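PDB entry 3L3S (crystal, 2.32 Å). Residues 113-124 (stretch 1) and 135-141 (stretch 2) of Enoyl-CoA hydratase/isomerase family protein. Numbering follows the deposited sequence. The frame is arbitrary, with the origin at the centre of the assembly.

Stretch 1, residues 113-124: GIATAAGLQLMA
Stretch 2 135-141: ARFCLPG

Two short strands pair in parallel, and the helix that follows the first turns across so that its apolar side chains cover one face of the pairing; the contact is a strand-turn-helix unit closed by backbone hydrogen bonds and a small hydrophobic cluster, burying 550 Å² in all.

Both chains run in the same direction, in register from Gly-113 beside Ala-135, CA to CA 4.3 Å, through Ala-115 beside Phe-137, CA to CA 5.1 Å, to Ala-117 beside Leu-139, CA to CA 4.8 Å. Ile-114 to Thr-116 and Phe-137 to Cys-138 are extended, with phi between -81° and -152° and psi between 103° and 158°. The hydrogen bonds alternate as parallel pairing requires. A weak one begins the ladder, from Arg-136 N to Gly-113 O at 3.4 Å; then Ala-115 N donates to Arg-136 O at 3.0 Å, Cys-138 N to Ala-115 O at 3.1 Å, and Ala-117 N to Cys-138 O at 3.2 Å. Ala-115 thus uses both its N and its O, bracketing Phe-137. CA-H...O contacts supplement the ladder, such as Ile-114 CA to Arg-136 O at 3.3 Å and Thr-116 CA to Cys-138 O at 3.4 Å.

The Ala-115 and Phe-137 side chains share one face of the sheet, and those of Thr-116 and Cys-138 share the other. On the first, small Ala-115 lies beside the large ring, its CB 4.2 Å from Phe-137 CD1. Phe-137 takes chi1 m (-51°) with chi2 -87°, and its edge receives the helix: Leu-120 CD1 approaches Phe-137 CD1 to 3.6 Å, and SE of Met-123, a selenomethionine, lies 3.6 Å from Phe-137 CE1 and 4.9 Å from the ring centroid, 74° off the normal. Phe-137, Leu-120, Met-123 and Leu-139 are all buried, which suits apolar side chains that make no polar demand, whereas Thr-116 and Pro-140 are partly exposed.

The chain turns sharply at Ala-117, whose positive phi (56/-123) precedes the helix of residues 118-124. Ala-117 is the N-cap residue, and its O accepts from Leu-120 N at 2.9 Å. Gly-119 N donates to Thr-116 O, also at 2.9 Å; glycine suits this place, since an ideal CB would lie only 2.8 Å from Thr-116 O. Leu-120 and Met-123, three residues apart on the helix, both direct CA-to-CB toward the second stretch. Leu-120 (t, p) also places CD2 3.4 Å from Cys-138 O and 3.9 Å from Leu-139 CD2. Met-123 has chi1 t, chi2 off-rotamer at -144° and chi3 p. Leu-139 (m, t) starts away from the first stretch, but its end comes nearer to meet Leu-120.

On the other face, Thr-116 (chi1 154°, t) and Cys-138 (t) approach CB to CB at 4.1 Å. Pro-140, its ring C-gamma endo, continues the packing: CG is 3.3 Å from Thr-116 OG1, and CD is 4.2 Å from Ala-117 CB. At the opening end, exposed Arg-136 (m, t, m, chi4 -103°) brings its guanidinium obliquely to Ile-114 (t, t), with NH2 4.2 Å from Ile-114 CB.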

# COMPACT_ATOMS: atom_id res chain seq x y z
N GLY B 113 -20.47 11.70 10.38
CA GLY B 113 -20.33 12.96 9.66
C GLY B 113 -18.95 13.28 9.14
O GLY B 113 -18.20 12.39 8.74
N ILE B 114 -18.60 14.57 9.16
CA ILE B 114 -17.29 15.00 8.66
C ILE B 114 -16.12 14.83 9.64
O ILE B 114 -16.21 15.17 10.82
CB ILE B 114 -17.35 16.43 8.01
CG1 ILE B 114 -15.99 16.81 7.38
CG2 ILE B 114 -17.84 17.46 9.00
CD1 ILE B 114 -15.97 18.13 6.59
N ALA B 115 -15.07 14.20 9.12
CA ALA B 115 -13.83 13.97 9.87
C ALA B 115 -12.78 14.83 9.18
O ALA B 115 -12.33 14.53 8.06
CB ALA B 115 -13.46 12.49 9.83
N THR B 116 -12.46 15.95 9.81
CA THR B 116 -11.49 16.90 9.25
C THR B 116 -10.28 17.18 10.12
O THR B 116 -10.38 17.24 11.35
CB THR B 116 -12.17 18.24 8.79
OG1 THR B 116 -11.23 19.32 8.82
CG2 THR B 116 -13.36 18.60 9.66
N ALA B 117 -9.14 17.36 9.45
CA ALA B 117 -7.84 17.67 10.04
C ALA B 117 -7.44 16.62 11.06
O ALA B 117 -7.45 15.43 10.74
CB ALA B 117 -7.84 19.10 10.64
N ALA B 118 -7.17 17.03 12.31
CA ALA B 118 -6.80 16.10 13.38
C ALA B 118 -7.94 15.14 13.73
O ALA B 118 -7.73 14.13 14.40
CB ALA B 118 -6.32 16.86 14.62
N GLY B 119 -9.12 15.44 13.20
CA GLY B 119 -10.31 14.62 13.37
C GLY B 119 -10.26 13.42 12.46
O GLY B 119 -10.80 12.35 12.79
N LEU B 120 -9.60 13.58 11.31
CA LEU B 120 -9.42 12.48 10.37
C LEU B 120 -8.26 11.60 10.86
O LEU B 120 -8.28 10.40 10.67
CB LEU B 120 -9.16 12.99 8.95
CG LEU B 120 -9.05 11.98 7.80
CD1 LEU B 120 -10.29 11.11 7.70
CD2 LEU B 120 -8.81 12.71 6.52
N GLN B 121 -7.32 12.22 11.56
CA GLN B 121 -6.15 11.55 12.15
C GLN B 121 -6.58 10.56 13.25
O GLN B 121 -6.10 9.43 13.28
CB GLN B 121 -5.19 12.59 12.73
CG GLN B 121 -3.99 12.05 13.50
CD GLN B 121 -3.02 13.14 13.93
OE1 GLN B 121 -3.35 14.33 13.98
NE2 GLN B 121 -1.80 12.72 14.25
N LEU B 122 -7.50 11.00 14.12
CA LEU B 122 -8.04 10.21 15.23
C LEU B 122 -8.68 8.94 14.70
O LEU B 122 -8.48 7.84 15.25
CB LEU B 122 -9.10 11.01 16.00
CG LEU B 122 -9.74 10.41 17.26
CD1 LEU B 122 -8.73 10.38 18.41
CD2 LEU B 122 -10.97 11.22 17.67
N MSE B 123 -9.42 9.11 13.61
CA MSE B 123 -10.12 8.04 12.93
C MSE B 123 -9.07 7.13 12.25
O MSE B 123 -9.11 5.92 12.41
CB MSE B 123 -11.06 8.63 11.88
CG MSE B 123 -12.07 7.67 11.35
SE MSE B 123 -12.44 7.95 9.46
CE MSE B 123 -10.67 7.42 8.88
N ALA B 124 -8.11 7.75 11.56
CA ALA B 124 -7.04 7.03 10.88
C ALA B 124 -6.13 6.26 11.83
O ALA B 124 -5.60 5.22 11.44
CB ALA B 124 -6.23 7.98 10.02
N ALA B 135 -20.97 10.52 5.50
CA ALA B 135 -19.64 10.84 6.02
C ALA B 135 -18.67 11.41 4.99
O ALA B 135 -18.48 10.84 3.91
CB ALA B 135 -19.03 9.61 6.70
N ARG B 136 -18.15 12.60 5.31
CA ARG B 136 -17.19 13.30 4.45
C ARG B 136 -15.84 13.36 5.15
O ARG B 136 -15.75 13.25 6.38
CB ARG B 136 -17.70 14.68 4.05
CG ARG B 136 -18.92 14.65 3.12
CD ARG B 136 -19.49 16.05 2.86
NE ARG B 136 -19.58 16.85 4.09
CZ ARG B 136 -20.69 17.10 4.77
NH1 ARG B 136 -21.87 16.62 4.37
NH2 ARG B 136 -20.63 17.83 5.88
N PHE B 137 -14.78 13.40 4.35
CA PHE B 137 -13.41 13.36 4.86
C PHE B 137 -12.57 14.47 4.26
O PHE B 137 -12.58 14.69 3.05
CB PHE B 137 -12.79 11.98 4.55
CG PHE B 137 -13.65 10.82 4.99
CD1 PHE B 137 -13.56 10.31 6.30
CD2 PHE B 137 -14.63 10.29 4.13
CE1 PHE B 137 -14.43 9.29 6.75
CE2 PHE B 137 -15.52 9.27 4.57
CZ PHE B 137 -15.42 8.77 5.87
N CYS B 138 -11.78 15.13 5.11
CA CYS B 138 -10.98 16.25 4.65
C CYS B 138 -9.70 16.49 5.41
O CYS B 138 -9.53 16.06 6.55
CB CYS B 138 -11.85 17.52 4.73
SG CYS B 138 -11.13 19.00 4.03
N LEU B 139 -8.79 17.18 4.72
CA LEU B 139 -7.50 17.66 5.22
C LEU B 139 -7.46 19.09 4.62
O LEU B 139 -6.84 19.32 3.58
CB LEU B 139 -6.32 16.79 4.72
CG LEU B 139 -6.06 15.39 5.27
CD1 LEU B 139 -4.73 14.86 4.75
CD2 LEU B 139 -6.05 15.40 6.79
N PRO B 140 -8.08 20.08 5.31
CA PRO B 140 -8.18 21.49 4.89
C PRO B 140 -7.09 22.54 5.15
O PRO B 140 -7.35 23.73 4.99
CB PRO B 140 -9.48 21.92 5.55
CG PRO B 140 -9.35 21.30 6.90
CD PRO B 140 -8.75 19.92 6.63
N GLY B 141 -5.88 22.10 5.50
CA GLY B 141 -4.79 23.03 5.80
C GLY B 141 -4.38 24.11 4.81
O GLY B 141 -4.19 25.26 5.19